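Local atomic coordinates of putative hexulose 6 phosphate synthase (Salmonella typhimurium, PDB entry 3F4W), a protein that is a putative enzyme of the HUMPS family with a TIM-barrel fold, and pairs with a second copy of itself. Residues A[133-138]-A[144-149]. Numbering follows the deposited sequence.
Sequences VHTGTD and RKPIDD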
loop_
_atom_site.group_PDB
_atom_site.type_symbol
_atom_site.label_atom_id
_atom_site.label_comp_id
_atom_site.label_asym_id
_atom_site.label_seq_id
_atom_site.Cartn_x
_atom_site.Cartn_y
_atom_site.Cartn_z
ATOM N N VAL A 133 2.037 -14.361 -7.731
ATOM C CA VAL A 133 2.353 -14.964 -6.448
ATOM C C VAL A 133 3.595 -14.248 -5.950
ATOM O O VAL A 133 4.505 -13.955 -6.725
ATOM C CB VAL A 133 2.578 -16.498 -6.525
ATOM C CG1 VAL A 133 1.980 -17.071 -7.802
ATOM C CG2 VAL A 133 4.049 -16.840 -6.407
ATOM N N HIS A 134 3.619 -13.938 -4.662
ATOM C CA HIS A 134 4.644 -13.063 -4.124
ATOM C C HIS A 134 4.948 -13.356 -2.663
ATOM O O HIS A 134 4.101 -13.177 -1.792
ATOM C CB HIS A 134 4.200 -11.605 -4.280
ATOM C CG HIS A 134 5.278 -10.610 -3.992
ATOM N ND1 HIS A 134 5.025 -9.262 -3.854
ATOM C CD2 HIS A 134 6.611 -10.764 -3.810
ATOM C CE1 HIS A 134 6.158 -8.628 -3.609
ATOM N NE2 HIS A 134 7.134 -9.517 -3.574
ATOM N N THR A 135 6.162 -13.823 -2.409
ATOM C CA THR A 135 6.686 -13.878 -1.057
ATOM C C THR A 135 7.467 -12.588 -0.849
ATOM O O THR A 135 8.458 -12.339 -1.536
ATOM C CB THR A 135 7.599 -15.099 -0.867
ATOM O OG1 THR A 135 6.826 -16.293 -1.025
ATOM C CG2 THR A 135 8.239 -15.092 0.513
ATOM N N GLY A 136 7.003 -11.758 0.081
ATOM C CA GLY A 136 7.566 -10.433 0.273
ATOM C C GLY A 136 8.991 -10.459 0.784
ATOM O O GLY A 136 9.474 -11.493 1.242
ATOM N N THR A 137 9.664 -9.313 0.711
ATOM C CA THR A 137 11.057 -9.224 1.130
ATOM C C THR A 137 11.227 -9.487 2.630
ATOM O O THR A 137 12.218 -10.081 3.045
ATOM C CB THR A 137 11.696 -7.874 0.740
ATOM O OG1 THR A 137 10.934 -6.799 1.299
ATOM C CG2 THR A 137 11.753 -7.720 -0.783
ATOM N N ASP A 138 10.267 -9.051 3.443
ATOM C CA ASP A 138 10.314 -9.347 4.875
ATOM C C ASP A 138 10.181 -10.853 5.108
ATOM O O ASP A 138 10.873 -11.438 5.948
ATOM C CB ASP A 138 9.214 -8.595 5.634
ATOM C CG ASP A 138 9.383 -7.089 5.570
ATOM O OD1 ASP A 138 10.511 -6.618 5.322
ATOM O OD2 ASP A 138 8.385 -6.372 5.769
ATOM N N ARG A 144 11.698 -17.687 3.615
ATOM C CA ARG A 144 10.581 -18.215 2.834
ATOM C C ARG A 144 10.734 -17.953 1.336
ATOM O O ARG A 144 11.372 -16.989 0.926
ATOM C CB ARG A 144 9.259 -17.646 3.353
ATOM C CG ARG A 144 9.077 -17.879 4.835
ATOM C CD ARG A 144 7.812 -17.248 5.378
ATOM N NE ARG A 144 7.881 -17.166 6.832
ATOM C CZ ARG A 144 6.983 -16.554 7.596
ATOM N NH1 ARG A 144 5.927 -15.966 7.046
ATOM N NH2 ARG A 144 7.144 -16.534 8.912
ATOM N N LYS A 145 10.148 -18.824 0.523
ATOM C CA LYS A 145 10.238 -18.682 -0.926
ATOM C C LYS A 145 8.877 -18.896 -1.585
ATOM O O LYS A 145 8.002 -19.540 -1.012
ATOM C CB LYS A 145 11.298 -19.626 -1.501
ATOM C CG LYS A 145 11.124 -21.079 -1.119
ATOM C CD LYS A 145 12.336 -21.903 -1.548
ATOM C CE LYS A 145 12.081 -23.401 -1.405
ATOM N NZ LYS A 145 13.221 -24.216 -1.919
ATOM N N PRO A 146 8.695 -18.342 -2.795
ATOM C CA PRO A 146 7.389 -18.316 -3.467
ATOM C C PRO A 146 7.012 -19.608 -4.186
ATOM O O PRO A 146 5.853 -19.760 -4.565
ATOM C CB PRO A 146 7.549 -17.204 -4.514
ATOM C CG PRO A 146 8.929 -16.643 -4.333
ATOM C CD PRO A 146 9.723 -17.634 -3.569
ATOM N N ILE A 147 7.958 -20.522 -4.374
ATOM C CA ILE A 147 7.717 -21.659 -5.260
ATOM C C ILE A 147 6.507 -22.526 -4.880
ATOM O O ILE A 147 5.753 -22.954 -5.757
ATOM C CB ILE A 147 8.989 -22.520 -5.467
ATOM C CG1 ILE A 147 8.894 -23.287 -6.789
ATOM C CG2 ILE A 147 9.224 -23.442 -4.277
ATOM C CD1 ILE A 147 10.235 -23.660 -7.373
ATOM N N ASP A 148 6.301 -22.770 -3.588
ATOM C CA ASP A 148 5.161 -23.582 -3.172
ATOM C C ASP A 148 3.859 -22.898 -3.574
ATOM O O ASP A 148 2.939 -23.546 -4.072
ATOM C CB ASP A 148 5.180 -23.867 -1.667
ATOM C CG ASP A 148 4.345 -25.090 -1.289
ATOM O OD1 ASP A 148 3.673 -25.660 -2.174
ATOM O OD2 ASP A 148 4.367 -25.487 -0.107
ATOM N N ASP A 149 3.790 -21.586 -3.371
ATOM C CA ASP A 149 2.608 -20.826 -3.772
ATOM C C ASP A 149 2.429 -20.812 -5.291
ATOM O O ASP A 149 1.306 -20.848 -5.787
ATOM C CB ASP A 149 2.649 -19.398 -3.209
ATOM C CG ASP A 149 2.273 -19.339 -1.734
ATOM O OD1 ASP A 149 1.802 -20.361 -1.189
ATOM O OD2 ASP A 149 2.440 -18.266 -1.118
HETATM O O HOH W 1 4.188 -16.412 -1.645
#
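The chain leaving strand 130-134 runs beside the turn that leads into helix 147-156, with the CA atoms of Thr135 and Pro146 5.1 Å apart and those of Val133 and Asp149 6.4 Å apart. In this TIM barrel of eight parallel strands, the contact joins the sixth strand and the loop beyond it to the start of the helix that returns the chain to the seventh strand, 161-165, part of a beta-alpha-beta crossover. Thr135 is at the centre of the join. Its CG2 lies anti to the backbone N and rests 3.7 Å from the carbonyl O of Arg144, with the CB of Arg144 alongside. The other branch, OG1, sits beside the backbone N (chi1 -64°) and is pressed over Pro146, 3.2 Å from its CA; the proline nitrogen is nearly as close but, being tertiary, cannot donate to it. Further back, Val133 and Pro146 cross at about a right angle, CG2 meeting CB at 4.0 Å. Val164 of the neighbouring strand touches both, and Tyr176 of helix 173-177 also packs on the proline. Arg144 begins toward Thr135 but then leads away, extended from CG to NE, and its NH1 forms a salt bridge with Asp88 of the second subunit. His134, whose side chain points away from segment 144-149, makes its polar contacts elsewhere, with ND1 hydrogen-bonded to OD1 of Asp109 and NE2 to a malonate ion, probably picked up from the crystallisation solution. The polar link between the segments is a water, which bridges the threonine hydroxyl to the first turn of the helix: it is hydrogen-bonded to Thr135 OG1 at 2.7 Å and donates to Asp149 OD2 at 2.6 Å.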